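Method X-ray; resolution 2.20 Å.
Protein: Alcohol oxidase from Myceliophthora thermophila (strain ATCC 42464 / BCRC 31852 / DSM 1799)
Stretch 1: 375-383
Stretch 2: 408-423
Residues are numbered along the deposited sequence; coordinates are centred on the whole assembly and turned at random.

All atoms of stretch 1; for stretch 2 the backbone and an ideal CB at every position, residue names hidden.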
# COMPACT_ATOMS: atom_id res chain seq x y z
N PHE A 375 10.85 16.77 -1.58
CA PHE A 375 10.06 17.08 -2.75
C PHE A 375 11.00 17.17 -3.95
O PHE A 375 12.24 17.20 -3.80
CB PHE A 375 9.31 18.42 -2.61
CG PHE A 375 8.09 18.40 -1.68
CD1 PHE A 375 7.64 17.24 -1.02
CD2 PHE A 375 7.37 19.59 -1.49
CE1 PHE A 375 6.53 17.28 -0.21
CE2 PHE A 375 6.25 19.63 -0.67
CZ PHE A 375 5.83 18.46 -0.02
N TRP A 376 10.41 17.23 -5.13
CA TRP A 376 11.20 17.26 -6.37
C TRP A 376 10.41 17.74 -7.56
O TRP A 376 9.18 17.64 -7.59
CB TRP A 376 11.77 15.89 -6.66
CG TRP A 376 10.83 14.73 -6.36
CD1 TRP A 376 9.78 14.30 -7.11
CD2 TRP A 376 10.90 13.85 -5.24
NE1 TRP A 376 9.17 13.23 -6.52
CE2 TRP A 376 9.85 12.92 -5.37
CE3 TRP A 376 11.75 13.76 -4.13
CZ2 TRP A 376 9.62 11.91 -4.43
CZ3 TRP A 376 11.54 12.77 -3.21
CH2 TRP A 376 10.47 11.85 -3.36
N THR A 377 11.15 18.28 -8.52
CA THR A 377 10.64 18.63 -9.82
C THR A 377 11.36 17.78 -10.87
O THR A 377 12.48 18.12 -11.31
CB THR A 377 10.92 20.12 -10.15
OG1 THR A 377 12.32 20.41 -9.93
CG2 THR A 377 10.07 21.02 -9.28
N ILE A 378 10.70 16.70 -11.28
CA ILE A 378 11.21 15.87 -12.37
C ILE A 378 11.23 16.64 -13.67
O ILE A 378 10.21 17.22 -14.04
CB ILE A 378 10.36 14.58 -12.54
CG1 ILE A 378 10.70 13.65 -11.35
CG2 ILE A 378 10.69 13.84 -13.83
CD1 ILE A 378 9.66 12.55 -11.10
N GLY A 379 12.36 16.66 -14.35
CA GLY A 379 12.48 17.36 -15.62
C GLY A 379 12.96 18.80 -15.55
O GLY A 379 13.07 19.44 -16.59
N LYS A 380 13.28 19.30 -14.35
CA LYS A 380 13.67 20.71 -14.16
C LYS A 380 14.99 20.83 -13.42
O LYS A 380 15.23 20.11 -12.45
CB LYS A 380 12.59 21.45 -13.39
CG LYS A 380 11.25 21.57 -14.13
CD LYS A 380 10.23 22.30 -13.24
CE LYS A 380 9.14 23.03 -14.00
NZ LYS A 380 8.11 22.12 -14.55
N ARG A 381 15.84 21.75 -13.87
CA ARG A 381 17.13 22.03 -13.23
C ARG A 381 16.85 22.92 -12.01
O ARG A 381 15.72 23.35 -11.81
CB ARG A 381 18.10 22.70 -14.22
CG ARG A 381 18.48 21.78 -15.37
CD ARG A 381 19.62 22.27 -16.24
NE ARG A 381 20.55 21.18 -16.58
CZ ARG A 381 20.30 20.17 -17.44
NH1 ARG A 381 19.14 20.08 -18.11
NH2 ARG A 381 21.22 19.22 -17.63
N GLN A 382 17.87 23.20 -11.22
CA GLN A 382 17.68 23.84 -9.91
C GLN A 382 16.99 25.19 -9.97
O GLN A 382 16.14 25.48 -9.12
CB GLN A 382 19.00 23.94 -9.16
CG GLN A 382 18.89 24.60 -7.79
CD GLN A 382 20.14 24.48 -6.96
OE1 GLN A 382 21.05 23.70 -7.25
NE2 GLN A 382 20.19 25.25 -5.87
N ALA A 383 17.36 26.02 -10.94
CA ALA A 383 16.78 27.38 -11.04
C ALA A 383 15.27 27.30 -11.19
O ALA A 383 14.54 28.06 -10.54
CB ALA A 383 17.39 28.14 -12.22
N UNK A 408 17.43 23.10 1.09
CA UNK A 408 18.51 22.81 0.16
C UNK A 408 18.01 22.09 -1.07
O UNK A 408 16.95 21.48 -1.06
CB UNK A 408 19.59 21.98 0.85
N UNK A 409 18.80 22.16 -2.14
CA UNK A 409 18.47 21.55 -3.42
C UNK A 409 19.60 20.66 -3.86
O UNK A 409 20.76 20.97 -3.62
CB UNK A 409 18.18 22.61 -4.48
N UNK A 410 19.25 19.53 -4.47
CA UNK A 410 20.22 18.62 -5.06
C UNK A 410 19.77 18.30 -6.48
O UNK A 410 18.62 17.93 -6.69
CB UNK A 410 20.37 17.35 -4.23
N UNK A 411 20.68 18.47 -7.44
CA UNK A 411 20.38 18.22 -8.87
C UNK A 411 20.91 16.85 -9.27
O UNK A 411 21.99 16.47 -8.82
CB UNK A 411 20.99 19.30 -9.76
N UNK A 412 20.12 16.11 -10.05
CA UNK A 412 20.55 14.82 -10.63
C UNK A 412 20.41 14.89 -12.13
O UNK A 412 19.59 15.68 -12.63
CB UNK A 412 19.74 13.65 -10.07
N UNK A 413 21.18 14.07 -12.85
CA UNK A 413 21.19 14.09 -14.34
C UNK A 413 20.31 13.01 -15.03
O UNK A 413 20.31 12.91 -16.26
CB UNK A 413 22.63 13.92 -14.82
N UNK A 414 19.56 12.24 -14.24
CA UNK A 414 18.50 11.35 -14.77
C UNK A 414 17.57 10.91 -13.67
O UNK A 414 17.79 11.23 -12.49
CB UNK A 414 19.10 10.12 -15.45
N UNK A 415 16.52 10.20 -14.03
CA UNK A 415 15.56 9.75 -13.05
C UNK A 415 16.17 8.78 -12.01
O UNK A 415 15.89 8.87 -10.81
CB UNK A 415 14.39 9.08 -13.77
N UNK A 416 16.97 7.83 -12.48
CA UNK A 416 17.39 6.74 -11.62
C UNK A 416 18.43 7.10 -10.59
O UNK A 416 18.34 6.59 -9.47
CB UNK A 416 17.93 5.60 -12.48
N UNK A 417 19.38 7.96 -10.93
CA UNK A 417 20.33 8.45 -9.91
C UNK A 417 19.56 9.24 -8.84
O UNK A 417 19.86 9.14 -7.64
CB UNK A 417 21.41 9.32 -10.55
N UNK A 418 18.55 10.00 -9.29
CA UNK A 418 17.64 10.72 -8.40
C UNK A 418 16.87 9.73 -7.52
O UNK A 418 16.78 9.92 -6.30
CB UNK A 418 16.67 11.59 -9.21
N UNK A 419 16.30 8.71 -8.15
CA UNK A 419 15.40 7.80 -7.46
C UNK A 419 16.12 7.16 -6.30
O UNK A 419 15.61 7.14 -5.17
CB UNK A 419 14.86 6.73 -8.41
N UNK A 420 17.28 6.61 -6.58
CA UNK A 420 18.01 5.86 -5.58
C UNK A 420 18.62 6.74 -4.48
O UNK A 420 18.81 6.27 -3.35
CB UNK A 420 19.11 5.05 -6.26
N UNK A 421 18.91 7.99 -4.81
CA UNK A 421 19.43 8.93 -3.85
C UNK A 421 18.34 9.45 -2.91
O UNK A 421 18.57 9.55 -1.74
CB UNK A 421 20.10 10.10 -4.58
N UNK A 422 17.17 9.76 -3.44
CA UNK A 422 16.11 10.45 -2.71
C UNK A 422 14.95 9.56 -2.30
O UNK A 422 14.13 9.96 -1.47
CB UNK A 422 15.57 11.60 -3.56
N UNK A 423 14.88 8.36 -2.86
CA UNK A 423 13.74 7.45 -2.64
C UNK A 423 14.31 6.01 -2.59
O UNK A 423 15.45 5.82 -2.14
CB UNK A 423 12.69 7.60 -3.74

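At 408 CA-to-CB points away from stretch 1, which sets no preference; it is Thr408. At 409 the bond points toward stretch 1, and the ideal CB lies 3.6 Å from Gln382 NE2. A small residue would fit, as would a larger one able to turn aside. Phe409 does the latter: with chi1 at m its ring leads away. Position 410 points away again and is Ala410.

Position 411 points toward the start of a helix. The CA of 411 is 6.3 Å from Gln382 CA, and the ideal CB of 411 is 5.1 Å from Gln382 OE1. The backbone N of Gln382 offers a donor, and Arg381 at the N-cap adds positive charge, so an acceptor of moderate length suits: Glu, Gln or Asp. Glu411, extended with chi1 and chi2 both t, accepts from Gln382 N at OE1 (2.9 Å, N-H...acceptor angle 148°). Its OE2 lies 3.6 Å from Arg381 NE, a salt bridge of charges only, because the oxygen sits well out of the guanidinium plane.

At 412 stretch 1 is out of reach. Tyr412 instead donates from OH to the OE2 of residue 422 at 2.6 Å. Position 413 leaves the strand (phi/psi -98/5) with its CB bond sideways, so only a long side chain could approach the arginine. Gln413 does, OE1 lying 3.5 Å from Arg381 NH2.

Position 414 precedes a helix, where Asp, Asn, Ser or Thr commonly caps. Asp414 accepts from the backbone N of 416 at OD2 (2.9 Å) and of 417 at OD1 (3.1 Å).

At 415, CA is 7.5 Å from Ile378 CA and the bond runs sideways, favouring a long apolar or aromatic group. Tyr415, chi1 t, brings CE1 to 3.9 Å from Ile378 CD1, which meets the ring edge. Positions 416 and 417 cannot reach stretch 1; they are Trp416 and Ser417.

Position 418 points toward the indole of Trp376, with no stretch 1 atom within 5.5 Å of its ideal CB: room for a large apolar side chain. Phe418 directs its edge at the indole face, CZ 3.4 Å from Trp376 CD2, planes at 69°.

Out of reach are 419, 420 and 421: Tyr419, Trp420 and Ala421. At 422 the ideal CB is 4.2 Å from Trp376 CZ3; many side chains with an aliphatic base would suit. Glu422 packs its CB there. Position 423, past the helix, has its ideal CB 4.8 Å from Trp376 CH2, where something small suffices: Ser423.

Stretch 2 408-423: TFAEYQDYWSFYWAES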
# COMPACT_ATOMS: atom_id res chain seq x y z
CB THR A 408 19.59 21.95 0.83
OG1 THR A 408 19.05 20.66 1.20
CG2 THR A 408 20.13 22.64 2.07
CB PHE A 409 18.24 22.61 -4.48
CG PHE A 409 17.09 23.53 -4.16
CD1 PHE A 409 17.28 24.64 -3.37
CD2 PHE A 409 15.83 23.27 -4.66
CE1 PHE A 409 16.22 25.48 -3.06
CE2 PHE A 409 14.77 24.11 -4.37
CZ PHE A 409 14.96 25.22 -3.57
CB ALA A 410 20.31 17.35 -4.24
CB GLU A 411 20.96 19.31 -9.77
CG GLU A 411 20.29 19.35 -11.15
CD GLU A 411 20.62 20.61 -11.94
OE1 GLU A 411 20.37 21.70 -11.41
OE2 GLU A 411 21.11 20.52 -13.12
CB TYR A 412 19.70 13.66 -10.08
CG TYR A 412 19.78 13.55 -8.58
CD1 TYR A 412 20.82 12.85 -7.96
CD2 TYR A 412 18.87 14.21 -7.77
CE1 TYR A 412 20.90 12.78 -6.59
CE2 TYR A 412 18.95 14.14 -6.40
CZ TYR A 412 19.97 13.43 -5.81
OH TYR A 412 20.08 13.36 -4.44
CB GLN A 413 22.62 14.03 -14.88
CG GLN A 413 23.56 15.08 -14.28
CD GLN A 413 23.05 16.51 -14.44
OE1 GLN A 413 22.98 17.01 -15.55
NE2 GLN A 413 22.70 17.20 -13.33
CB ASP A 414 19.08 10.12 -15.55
CG ASP A 414 19.31 8.90 -14.65
OD1 ASP A 414 20.14 9.00 -13.74
OD2 ASP A 414 18.68 7.85 -14.87
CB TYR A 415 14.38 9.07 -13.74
CG TYR A 415 13.34 8.62 -12.75
CD1 TYR A 415 12.51 9.56 -12.13
CD2 TYR A 415 13.22 7.29 -12.39
CE1 TYR A 415 11.54 9.18 -11.22
CE2 TYR A 415 12.28 6.88 -11.45
CZ TYR A 415 11.44 7.83 -10.87
OH TYR A 415 10.48 7.47 -9.96
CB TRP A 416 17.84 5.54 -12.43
CG TRP A 416 16.68 4.98 -13.18
CD1 TRP A 416 16.48 5.04 -14.53
CD2 TRP A 416 15.54 4.35 -12.62
NE1 TRP A 416 15.27 4.47 -14.84
CE2 TRP A 416 14.68 4.03 -13.69
CE3 TRP A 416 15.14 4.03 -11.32
CZ2 TRP A 416 13.45 3.41 -13.49
CZ3 TRP A 416 13.92 3.41 -11.12
CH2 TRP A 416 13.09 3.11 -12.21
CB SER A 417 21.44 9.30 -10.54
OG SER A 417 20.92 10.50 -11.13
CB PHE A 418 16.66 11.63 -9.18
CG PHE A 418 15.31 11.74 -8.52
CD1 PHE A 418 15.15 12.48 -7.36
CD2 PHE A 418 14.21 11.03 -9.02
CE1 PHE A 418 13.91 12.54 -6.71
CE2 PHE A 418 12.98 11.08 -8.37
CZ PHE A 418 12.82 11.84 -7.23
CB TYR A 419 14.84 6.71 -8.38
CG TYR A 419 13.95 5.75 -7.64
CD1 TYR A 419 12.62 6.08 -7.34
CD2 TYR A 419 14.46 4.58 -7.12
CE1 TYR A 419 11.81 5.22 -6.61
CE2 TYR A 419 13.67 3.71 -6.38
CZ TYR A 419 12.34 4.03 -6.13
OH TYR A 419 11.56 3.17 -5.35
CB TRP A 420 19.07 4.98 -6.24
CG TRP A 420 18.43 3.87 -7.09
CD1 TRP A 420 18.48 3.72 -8.46
CD2 TRP A 420 17.63 2.79 -6.62
NE1 TRP A 420 17.77 2.61 -8.85
CE2 TRP A 420 17.26 2.01 -7.73
CE3 TRP A 420 17.21 2.39 -5.33
CZ2 TRP A 420 16.47 0.86 -7.61
CZ3 TRP A 420 16.44 1.25 -5.21
CH2 TRP A 420 16.08 0.49 -6.34
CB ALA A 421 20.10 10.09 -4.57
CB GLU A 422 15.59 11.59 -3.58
CG GLU A 422 16.68 12.57 -4.01
CD GLU A 422 17.10 13.53 -2.92
OE1 GLU A 422 16.44 13.58 -1.83
OE2 GLU A 422 18.09 14.26 -3.12
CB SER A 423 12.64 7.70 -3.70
OG SER A 423 11.55 6.77 -3.65
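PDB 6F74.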